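Nitrite oxidoreductase subunit C (Kuenenia stuttgartiensis, PDB 7B04) carries a heme b and calcium ions as subunit C of the nitrite oxidoreductase complex and probably serves in electron transfer. Local coordinates at residues V95-I100 / Q112-D116; V162-H166 / L277-F281; R231-D235 / Q247-D253. All blocks are in the same frame, centred on the assembly; numbering follows the deposited sequence.

Interaction 1. Residues V95-I100 / Q112-D116; sequences VNSAEI and QVIWD
Val95 and Trp115 pack against each other at one end of the contact, the two methyls of the valine lying about equally near the indole: CG2 is 3.8 Å from Trp115 CD1. With its CG between the backbone N and the carbonyl carbon (chi1 71°), the tryptophan drops its ring to the buried side of the hairpin, where Ala98, Ile100 and Val113 also lie. Ala98 CB sits 4.1 Å from Trp115 CB. Between the strands, which run antiparallel at 155°, Glu99 and Ile114 form a hydrogen-bonded pair, Glu99 N to Ile114 O and Ile114 N to Glu99 O each at 2.8 Å. Ile100 and Val113 follow as a non-hydrogen-bonded pair. The other side is looser and more open to solvent: Glu99 lies alongside Ile114, bends at chi2 and sets OE2 3.3 Å from Ile114 CD1, while the side chains of Ser97 and Asp116 come no nearer than 5.0 Å to the facing strand. The two strands, 97-104 and 108-116, form a beta hairpin. Strand 77-80 flanks it on one edge and strand 262-270 on the other, with Trp263 meeting the Trp115 ring, and strands 133-139 and 286-294 pack against the buried side chains.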
loop_
_atom_site.group_PDB
_atom_site.type_symbol
_atom_site.label_atom_id
_atom_site.label_comp_id
_atom_site.label_asym_id
_atom_site.label_seq_id
_atom_site.Cartn_x
_atom_site.Cartn_y
_atom_site.Cartn_z
ATOM N N VAL C 95 -7.111 31.680 -38.574
ATOM C CA VAL C 95 -8.083 32.652 -39.058
ATOM C C VAL C 95 -7.333 33.780 -39.751
ATOM O O VAL C 95 -6.320 34.270 -39.240
ATOM C CB VAL C 95 -8.951 33.199 -37.905
ATOM C CG1 VAL C 95 -9.926 34.249 -38.415
ATOM C CG2 VAL C 95 -9.688 32.065 -37.210
ATOM N N ASN C 96 -7.837 34.192 -40.915
ATOM C CA ASN C 96 -7.159 35.175 -41.748
ATOM C C ASN C 96 -7.864 36.520 -41.823
ATOM O O ASN C 96 -7.201 37.534 -42.040
ATOM C CB ASN C 96 -7.001 34.637 -43.177
ATOM C CG ASN C 96 -6.158 33.379 -43.241
ATOM O OD1 ASN C 96 -5.115 33.282 -42.593
ATOM N ND2 ASN C 96 -6.607 32.406 -44.027
ATOM N N SER C 97 -9.184 36.556 -41.658
ATOM C CA SER C 97 -9.944 37.790 -41.784
ATOM C C SER C 97 -11.074 37.803 -40.764
ATOM O O SER C 97 -11.518 36.756 -40.285
ATOM C CB SER C 97 -10.502 37.970 -43.203
ATOM O OG SER C 97 -11.470 36.982 -43.503
ATOM N N ALA C 98 -11.533 39.008 -40.433
ATOM C CA ALA C 98 -12.680 39.171 -39.553
ATOM C C ALA C 98 -13.420 40.451 -39.913
ATOM O O ALA C 98 -12.803 41.496 -40.135
ATOM C CB ALA C 98 -12.257 39.199 -38.080
ATOM N N GLU C 99 -14.746 40.354 -39.971
ATOM C CA GLU C 99 -15.621 41.498 -40.183
ATOM C C GLU C 99 -15.965 42.147 -38.846
ATOM O O GLU C 99 -16.271 41.455 -37.873
ATOM C CB GLU C 99 -16.898 41.051 -40.900
ATOM C CG GLU C 99 -17.831 42.164 -41.341
ATOM C CD GLU C 99 -19.284 41.858 -41.018
ATOM O OE1 GLU C 99 -20.126 41.928 -41.937
ATOM O OE2 GLU C 99 -19.584 41.548 -39.845
ATOM N N ILE C 100 -15.901 43.478 -38.797
ATOM C CA ILE C 100 -16.228 44.227 -37.586
ATOM C C ILE C 100 -17.197 45.352 -37.928
ATOM O O ILE C 100 -16.941 46.147 -38.838
ATOM C CB ILE C 100 -14.971 44.777 -36.881
ATOM C CG1 ILE C 100 -15.368 45.515 -35.599
ATOM C CG2 ILE C 100 -14.147 45.665 -37.805
ATOM C CD1 ILE C 100 -14.220 45.766 -34.650
ATOM N N GLN C 112 -19.720 44.303 -33.287
ATOM C CA GLN C 112 -19.992 42.955 -33.772
ATOM C C GLN C 112 -18.795 42.473 -34.580
ATOM O O GLN C 112 -18.376 43.147 -35.533
ATOM C CB GLN C 112 -21.258 42.948 -34.632
ATOM C CG GLN C 112 -21.761 41.581 -35.025
ATOM C CD GLN C 112 -22.623 41.629 -36.261
ATOM O OE1 GLN C 112 -22.160 42.010 -37.335
ATOM N NE2 GLN C 112 -23.896 41.278 -36.112
ATOM N N VAL C 113 -18.260 41.308 -34.215
ATOM C CA VAL C 113 -17.091 40.730 -34.866
ATOM C C VAL C 113 -17.474 39.350 -35.394
ATOM O O VAL C 113 -18.044 38.529 -34.660
ATOM C CB VAL C 113 -15.894 40.631 -33.908
ATOM C CG1 VAL C 113 -14.654 40.210 -34.660
ATOM C CG2 VAL C 113 -15.678 41.967 -33.195
ATOM N N ILE C 114 -17.138 39.089 -36.658
ATOM C CA ILE C 114 -17.474 37.840 -37.330
ATOM C C ILE C 114 -16.233 37.276 -38.007
ATOM O O ILE C 114 -15.549 37.985 -38.757
ATOM C CB ILE C 114 -18.583 38.049 -38.377
ATOM C CG1 ILE C 114 -19.915 38.363 -37.702
ATOM C CG2 ILE C 114 -18.705 36.841 -39.277
ATOM C CD1 ILE C 114 -21.004 38.763 -38.673
ATOM N N TRP C 115 -15.958 35.999 -37.758
ATOM C CA TRP C 115 -14.879 35.289 -38.425
ATOM C C TRP C 115 -15.318 33.847 -38.623
ATOM O O TRP C 115 -16.238 33.362 -37.958
ATOM C CB TRP C 115 -13.573 35.354 -37.629
ATOM C CG TRP C 115 -13.590 34.547 -36.368
ATOM C CD1 TRP C 115 -13.098 33.285 -36.193
ATOM C CD2 TRP C 115 -14.132 34.945 -35.103
ATOM N NE1 TRP C 115 -13.294 32.877 -34.895
ATOM C CE2 TRP C 115 -13.928 33.877 -34.206
ATOM C CE3 TRP C 115 -14.767 36.101 -34.642
ATOM C CZ2 TRP C 115 -14.335 33.933 -32.874
ATOM C CZ3 TRP C 115 -15.172 36.153 -33.321
ATOM C CH2 TRP C 115 -14.956 35.076 -32.454
ATOM N N ASP C 116 -14.651 33.162 -39.541
ATOM C CA ASP C 116 -14.999 31.790 -39.886
ATOM C C ASP C 116 -14.121 30.809 -39.134
ATOM O O ASP C 116 -12.897 30.914 -39.148
ATOM C CB ASP C 116 -14.875 31.525 -41.379
ATOM C CG ASP C 116 -15.509 32.609 -42.223
ATOM O OD1 ASP C 116 -16.750 32.740 -42.154
ATOM O OD2 ASP C 116 -14.789 33.302 -42.978
#

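Interaction 2. Residues V162-H166 / L277-F281; sequences VNLWH and LDVQF. With CA (calcium ion), chain B; HEM (protoporphyrin IX containing Fe), chain D.
Asn163 points its amide from strand 162-168 into the loop 277-281. At Leu277 the carbonyl comes near, its O 3.7 Å from Asn163 OD1 and not bonded to it. Next comes Asp278, which grips the calcium ion with both carboxylate oxygens, OD1 at 2.5 Å and OD2 at 2.7 Å from the metal; Thr273 also hydrogen-bonds OD2. Asp278 CA rests against the same amide oxygen. Val279 then supplies the one hydrogen bond of the contact, its N meeting Asn163 OD1 at 2.9 Å in the carbonyl plane, on a lone pair. The asparagine holds CG anti to its own nitrogen (chi1 -158°), which carries the amide out to the loop, and its ND2 is bound by Leu236 O. Cutting the side chain back to an alanine here removes the amide, and is likely to leave Val279 N without its acceptor and Leu236 O without this donor, so that the loop is held less firmly beside the strand. Val279 CG1 also touches Trp165 CZ2 at 4.1 Å. Last, Phe281 offers its ring edge to the indole, CE2 to Trp165 CH2 3.8 Å. Strand 162-168 runs between strands 133-139 and 233-238, and Arg269 of strand 262-270 bonds Val279 O and touches Trp165 and Phe281.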
loop_
_atom_site.group_PDB
_atom_site.type_symbol
_atom_site.label_atom_id
_atom_site.label_comp_id
_atom_site.label_asym_id
_atom_site.label_seq_id
_atom_site.Cartn_x
_atom_site.Cartn_y
_atom_site.Cartn_z
ATOM N N VAL C 162 -3.449 50.483 -22.253
ATOM C CA VAL C 162 -4.474 50.097 -23.214
ATOM C C VAL C 162 -5.577 49.337 -22.482
ATOM O O VAL C 162 -5.336 48.688 -21.458
ATOM C CB VAL C 162 -3.856 49.241 -24.355
ATOM C CG1 VAL C 162 -4.909 48.478 -25.149
ATOM C CG2 VAL C 162 -3.036 50.112 -25.291
ATOM N N ASN C 163 -6.797 49.432 -23.007
ATOM C CA ASN C 163 -7.953 48.706 -22.495
ATOM C C ASN C 163 -8.226 47.510 -23.398
ATOM O O ASN C 163 -8.160 47.621 -24.624
ATOM C CB ASN C 163 -9.188 49.610 -22.434
ATOM C CG ASN C 163 -10.237 49.117 -21.447
ATOM O OD1 ASN C 163 -11.197 49.825 -21.146
ATOM N ND2 ASN C 163 -10.057 47.905 -20.937
ATOM N N LEU C 164 -8.536 46.369 -22.787
ATOM C CA LEU C 164 -8.772 45.126 -23.507
ATOM C C LEU C 164 -10.149 44.577 -23.162
ATOM O O LEU C 164 -10.583 44.639 -22.007
ATOM C CB LEU C 164 -7.713 44.071 -23.144
ATOM C CG LEU C 164 -6.277 44.045 -23.680
ATOM C CD1 LEU C 164 -6.249 43.751 -25.164
ATOM C CD2 LEU C 164 -5.519 45.327 -23.359
ATOM N N TRP C 165 -10.841 44.053 -24.175
ATOM C CA TRP C 165 -12.111 43.352 -24.000
ATOM C C TRP C 165 -11.924 41.938 -24.530
ATOM O O TRP C 165 -11.853 41.740 -25.746
ATOM C CB TRP C 165 -13.247 44.047 -24.748
ATOM C CG TRP C 165 -13.530 45.449 -24.329
ATOM C CD1 TRP C 165 -13.037 46.101 -23.237
ATOM C CD2 TRP C 165 -14.386 46.378 -25.001
ATOM N NE1 TRP C 165 -13.532 47.383 -23.190
ATOM C CE2 TRP C 165 -14.363 47.577 -24.261
ATOM C CE3 TRP C 165 -15.169 46.314 -26.157
ATOM C CZ2 TRP C 165 -15.094 48.701 -24.641
ATOM C CZ3 TRP C 165 -15.892 47.430 -26.532
ATOM C CH2 TRP C 165 -15.850 48.607 -25.777
ATOM N N HIS C 166 -11.860 40.953 -23.640
ATOM C CA HIS C 166 -11.588 39.574 -24.037
ATOM C C HIS C 166 -12.867 38.754 -23.933
ATOM O O HIS C 166 -13.360 38.499 -22.829
ATOM C CB HIS C 166 -10.483 38.957 -23.184
ATOM C CG HIS C 166 -10.017 37.625 -23.683
ATOM N ND1 HIS C 166 -9.233 36.778 -22.930
ATOM C CD2 HIS C 166 -10.227 36.996 -24.862
ATOM C CE1 HIS C 166 -8.980 35.683 -23.625
ATOM N NE2 HIS C 166 -9.571 35.790 -24.801
ATOM N N LEU C 277 -9.562 53.569 -15.726
ATOM C CA LEU C 277 -8.774 52.677 -16.570
ATOM C C LEU C 277 -9.583 52.121 -17.732
ATOM O O LEU C 277 -9.130 51.185 -18.399
ATOM C CB LEU C 277 -8.195 51.520 -15.746
ATOM C CG LEU C 277 -7.185 51.860 -14.651
ATOM C CD1 LEU C 277 -6.795 50.610 -13.874
ATOM C CD2 LEU C 277 -5.958 52.534 -15.243
ATOM N N ASP C 278 -10.766 52.673 -17.981
ATOM C CA ASP C 278 -11.628 52.248 -19.073
ATOM C C ASP C 278 -11.515 53.235 -20.224
ATOM O O ASP C 278 -11.354 54.441 -20.007
ATOM C CB ASP C 278 -13.084 52.192 -18.613
ATOM C CG ASP C 278 -13.439 50.897 -17.919
ATOM O OD1 ASP C 278 -12.558 50.025 -17.776
ATOM O OD2 ASP C 278 -14.609 50.760 -17.502
ATOM N N VAL C 279 -11.602 52.722 -21.452
ATOM C CA VAL C 279 -11.671 53.604 -22.609
ATOM C C VAL C 279 -12.965 54.405 -22.550
ATOM O O VAL C 279 -14.030 53.883 -22.187
ATOM C CB VAL C 279 -11.532 52.809 -23.920
ATOM C CG1 VAL C 279 -12.812 52.059 -24.259
ATOM C CG2 VAL C 279 -11.129 53.741 -25.053
ATOM N N GLN C 280 -12.874 55.692 -22.868
ATOM C CA GLN C 280 -14.017 56.595 -22.832
ATOM C C GLN C 280 -14.365 57.038 -24.248
ATOM O O GLN C 280 -13.549 57.676 -24.922
ATOM C CB GLN C 280 -13.727 57.806 -21.945
ATOM C CG GLN C 280 -13.333 57.449 -20.518
ATOM C CD GLN C 280 -14.432 56.714 -19.770
ATOM O OE1 GLN C 280 -15.618 56.991 -19.953
ATOM N NE2 GLN C 280 -14.040 55.772 -18.919
ATOM N N PHE C 281 -15.574 56.698 -24.690
ATOM C CA PHE C 281 -16.067 57.078 -26.006
ATOM C C PHE C 281 -16.929 58.328 -25.891
ATOM O O PHE C 281 -17.698 58.480 -24.937
ATOM C CB PHE C 281 -16.891 55.958 -26.643
ATOM C CG PHE C 281 -16.138 54.675 -26.838
ATOM C CD1 PHE C 281 -15.196 54.553 -27.845
ATOM C CD2 PHE C 281 -16.396 53.578 -26.032
ATOM C CE1 PHE C 281 -14.510 53.367 -28.033
ATOM C CE2 PHE C 281 -15.715 52.389 -26.216
ATOM C CZ PHE C 281 -14.771 52.283 -27.217
HETATM CA CA CA B . -13.779 48.687 -16.036
HETATM C CHA HEM D . -2.202 37.787 -24.303
HETATM C CHB HEM D . 1.606 38.858 -27.149
HETATM C CHC HEM D . -1.375 41.620 -29.814
HETATM C CHD HEM D . -5.163 40.690 -26.860
HETATM C C1A HEM D . -0.907 37.907 -24.776
HETATM C C2A HEM D . 0.294 37.486 -24.086
HETATM C C3A HEM D . 1.348 37.770 -24.870
HETATM C C4A HEM D . 0.858 38.400 -26.080
HETATM C CMA HEM D . 2.837 37.494 -24.563
HETATM C CAA HEM D . 0.300 36.796 -22.703
HETATM C CBA HEM D . 0.989 37.662 -21.657
HETATM C CGA HEM D . -0.030 38.543 -20.994
HETATM O O1A HEM D . 0.308 39.710 -20.669
HETATM O O2A HEM D . -1.182 38.076 -20.807
HETATM C C1B HEM D . 1.126 39.654 -28.170
HETATM C C2B HEM D . 1.834 40.052 -29.370
HETATM C C3B HEM D . 1.011 40.825 -30.109
HETATM C C4B HEM D . -0.253 40.924 -29.400
HETATM C CMB HEM D . 3.293 39.634 -29.658
HETATM C CAB HEM D . 1.249 41.507 -31.483
HETATM C CBB HEM D . 2.296 41.270 -32.282
HETATM C C1C HEM D . -2.654 41.559 -29.285
HETATM C C2C HEM D . -3.849 42.117 -29.893
HETATM C C3C HEM D . -4.889 41.859 -29.093
HETATM C C4C HEM D . -4.402 41.139 -27.930
HETATM C CMC HEM D . -3.910 42.865 -31.244
HETATM C CAC HEM D . -6.356 42.269 -29.354
HETATM C CBC HEM D . -7.070 42.925 -28.437
HETATM C C1D HEM D . -4.708 39.740 -25.962
HETATM C C2D HEM D . -5.517 38.925 -25.072
HETATM C C3D HEM D . -4.704 38.131 -24.376
HETATM C C4D HEM D . -3.339 38.403 -24.788
HETATM C CMD HEM D . -7.053 38.957 -24.933
HETATM C CAD HEM D . -5.156 37.107 -23.312
HETATM C CBD HEM D . -5.218 35.704 -23.905
HETATM C CGD HEM D . -5.872 34.768 -22.922
HETATM O O1D HEM D . -6.101 33.586 -23.279
HETATM O O2D HEM D . -6.179 35.199 -21.781
HETATM N NA HEM D . -0.517 38.462 -25.979
HETATM N NB HEM D . -0.136 40.204 -28.228
HETATM N NC HEM D . -3.025 40.970 -28.082
HETATM N ND HEM D . -3.376 39.389 -25.763
HETATM FE FE HEM D . -1.574 39.867 -26.864
#

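Interaction 3. Residues R231-D235 / Q247-D253; sequences RAVED and QDHQDVD. With CA (calcium ion), chain B.
The loop 247-253 curls round the start of strand 233-238, its backbone nearest at Val233 with Asp253 and Asp235 with Gln250, and Gln247 N bonds Asp235 O at 3.3 Å. Asp235 is central: CG anti to the backbone N (chi1 -171°) sends the carboxylate into the loop, where OD2 binds the calcium ion at 2.5 Å. Gln247 brings OE1 to the same metal on an extended chain, its amide plane turned 68° from that carboxylate. His249 contributes its carbonyl O and Asp251 its OD1, the latter 2.6 Å from the calcium; His249 ND1 also bonds Asp251 OD1, meeting it from above the carboxylate plane. Gln250 bends back so that OE1 accepts Asp235 N at 3.1 Å, the donor standing 42° out of the amide's carbonyl plane. Farther along, Val252 CG1 wedges between Val233 CG1 and Asp235 CB, 3.6 Å from each. Arg231, bent at chi3, donates NE to Val252 O at 2.8 Å with the oxygen in the guanidinium plane, while Gln250 O lies over one face. A weak bond joins Ala232 N to Asp253 OD1. Outside, Glu234 bonds Ser246 and makes salt bridges to Lys168 and to Arg209 of subunit B, and Asp278 completes the modelled coordination. Three carboxylates thus converge on one cation, whose charge probably offsets their mutual repulsion and so ties the loop to the strand.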
loop_
_atom_site.group_PDB
_atom_site.type_symbol
_atom_site.label_atom_id
_atom_site.label_comp_id
_atom_site.label_asym_id
_atom_site.label_seq_id
_atom_site.Cartn_x
_atom_site.Cartn_y
_atom_site.Cartn_z
ATOM N N ARG C 231 -20.624 36.713 -16.484
ATOM C CA ARG C 231 -20.198 37.592 -17.555
ATOM C C ARG C 231 -19.557 36.748 -18.649
ATOM O O ARG C 231 -19.074 35.641 -18.397
ATOM C CB ARG C 231 -19.233 38.625 -16.955
ATOM C CG ARG C 231 -18.462 39.508 -17.880
ATOM C CD ARG C 231 -17.868 40.649 -17.067
ATOM N NE ARG C 231 -18.735 41.821 -17.081
ATOM C CZ ARG C 231 -19.481 42.216 -16.054
ATOM N NH1 ARG C 231 -19.490 41.520 -14.925
ATOM N NH2 ARG C 231 -20.237 43.300 -16.167
ATOM N N ALA C 232 -19.559 37.278 -19.875
ATOM C CA ALA C 232 -18.971 36.573 -21.007
ATOM C C ALA C 232 -17.719 37.230 -21.569
ATOM O O ALA C 232 -17.000 36.587 -22.343
ATOM C CB ALA C 232 -20.003 36.428 -22.132
ATOM N N VAL C 233 -17.432 38.476 -21.206
ATOM C CA VAL C 233 -16.273 39.199 -21.714
ATOM C C VAL C 233 -15.544 39.795 -20.521
ATOM O O VAL C 233 -16.170 40.417 -19.658
ATOM C CB VAL C 233 -16.670 40.303 -22.715
ATOM C CG1 VAL C 233 -15.438 41.024 -23.239
ATOM C CG2 VAL C 233 -17.470 39.710 -23.871
ATOM N N GLU C 234 -14.223 39.662 -20.501
ATOM C CA GLU C 234 -13.437 40.181 -19.393
ATOM C C GLU C 234 -12.901 41.560 -19.753
ATOM O O GLU C 234 -12.380 41.764 -20.853
ATOM C CB GLU C 234 -12.286 39.234 -19.050
ATOM C CG GLU C 234 -11.447 39.675 -17.857
ATOM C CD GLU C 234 -10.252 38.768 -17.610
ATOM O OE1 GLU C 234 -9.821 38.652 -16.443
ATOM O OE2 GLU C 234 -9.747 38.169 -18.581
ATOM N N ASP C 235 -13.054 42.504 -18.829
ATOM C CA ASP C 235 -12.567 43.863 -19.003
ATOM C C ASP C 235 -11.208 43.954 -18.325
ATOM O O ASP C 235 -11.102 43.737 -17.115
ATOM C CB ASP C 235 -13.557 44.863 -18.407
ATOM C CG ASP C 235 -13.222 46.296 -18.753
ATOM O OD1 ASP C 235 -13.203 46.631 -19.954
ATOM O OD2 ASP C 235 -13.013 47.097 -17.821
ATOM N N GLN C 247 -8.895 43.735 -14.679
ATOM C CA GLN C 247 -9.401 44.879 -13.935
ATOM C C GLN C 247 -10.215 44.441 -12.724
ATOM O O GLN C 247 -10.803 43.356 -12.699
ATOM C CB GLN C 247 -10.274 45.767 -14.822
ATOM C CG GLN C 247 -9.542 46.460 -15.947
ATOM C CD GLN C 247 -10.338 47.624 -16.505
ATOM O OE1 GLN C 247 -11.353 48.025 -15.934
ATOM N NE2 GLN C 247 -9.885 48.167 -17.626
ATOM N N ASP C 248 -10.234 45.306 -11.707
ATOM C CA ASP C 248 -11.036 45.041 -10.517
ATOM C C ASP C 248 -12.521 45.244 -10.795
ATOM O O ASP C 248 -13.360 44.479 -10.307
ATOM C CB ASP C 248 -10.576 45.944 -9.373
ATOM C CG ASP C 248 -9.277 45.474 -8.744
ATOM O OD1 ASP C 248 -9.257 44.364 -8.171
ATOM O OD2 ASP C 248 -8.271 46.210 -8.835
ATOM N N HIS C 249 -12.865 46.274 -11.566
ATOM C CA HIS C 249 -14.244 46.629 -11.889
ATOM C C HIS C 249 -14.518 46.245 -13.338
ATOM O O HIS C 249 -14.040 46.914 -14.260
ATOM C CB HIS C 249 -14.494 48.118 -11.655
ATOM C CG HIS C 249 -15.944 48.486 -11.591
ATOM N ND1 HIS C 249 -16.681 48.802 -12.712
ATOM C CD2 HIS C 249 -16.794 48.587 -10.542
ATOM C CE1 HIS C 249 -17.923 49.082 -12.356
ATOM N NE2 HIS C 249 -18.017 48.959 -11.044
ATOM N N GLN C 250 -15.292 45.180 -13.542
ATOM C CA GLN C 250 -15.581 44.689 -14.884
ATOM C C GLN C 250 -16.812 45.398 -15.432
ATOM O O GLN C 250 -17.857 45.442 -14.773
ATOM C CB GLN C 250 -15.820 43.179 -14.872
ATOM C CG GLN C 250 -14.814 42.385 -14.064
ATOM C CD GLN C 250 -13.507 42.194 -14.799
ATOM O OE1 GLN C 250 -13.473 41.621 -15.887
ATOM N NE2 GLN C 250 -12.421 42.670 -14.206
ATOM N N ASP C 251 -16.688 45.946 -16.643
ATOM C CA ASP C 251 -17.731 46.782 -17.215
ATOM C C ASP C 251 -18.236 46.330 -18.579
ATOM O O ASP C 251 -19.302 46.793 -18.998
ATOM C CB ASP C 251 -17.239 48.233 -17.337
ATOM C CG ASP C 251 -17.276 48.971 -16.017
ATOM O OD1 ASP C 251 -16.231 49.518 -15.609
ATOM O OD2 ASP C 251 -18.352 49.006 -15.388
ATOM N N VAL C 252 -17.520 45.456 -19.277
ATOM C CA VAL C 252 -17.916 45.014 -20.611
ATOM C C VAL C 252 -18.632 43.675 -20.499
ATOM O O VAL C 252 -18.274 42.828 -19.670
ATOM C CB VAL C 252 -16.701 44.931 -21.558
ATOM C CG1 VAL C 252 -15.706 43.889 -21.079
ATOM C CG2 VAL C 252 -17.148 44.645 -22.986
ATOM N N ASP C 253 -19.665 43.494 -21.320
ATOM C CA ASP C 253 -20.403 42.243 -21.425
ATOM C C ASP C 253 -20.615 41.932 -22.904
ATOM O O ASP C 253 -20.216 42.703 -23.782
ATOM C CB ASP C 253 -21.737 42.329 -20.671
ATOM C CG ASP C 253 -22.275 40.969 -20.278
ATOM O OD1 ASP C 253 -21.631 39.951 -20.612
ATOM O OD2 ASP C 253 -23.340 40.917 -19.626
HETATM CA CA CA B . -13.779 48.687 -16.036
#

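How the interactions relate
From the N terminus, interaction 1 comes first and closes the hairpin of strands 97-104 and 108-116, with 11 residues, mostly strand, between its segments, finishing before either of the others begins. Interaction 2 then opens at strand 162-168 and spans 110 residues to the loop before strand 286-294. Interaction 3 is nested inside that span, closing the 11-residue link between 231-235 and 247-253. The two meet directly: strands 162-168 and 233-238 are antiparallel neighbours, with a probable hydrogen bond from Glu234 N to His166 O, and both contacts supply ligands to the same calcium ion. Interaction 1 touches neither, and strand 262-270 pairs with 108-116 and touches side chains of the other two.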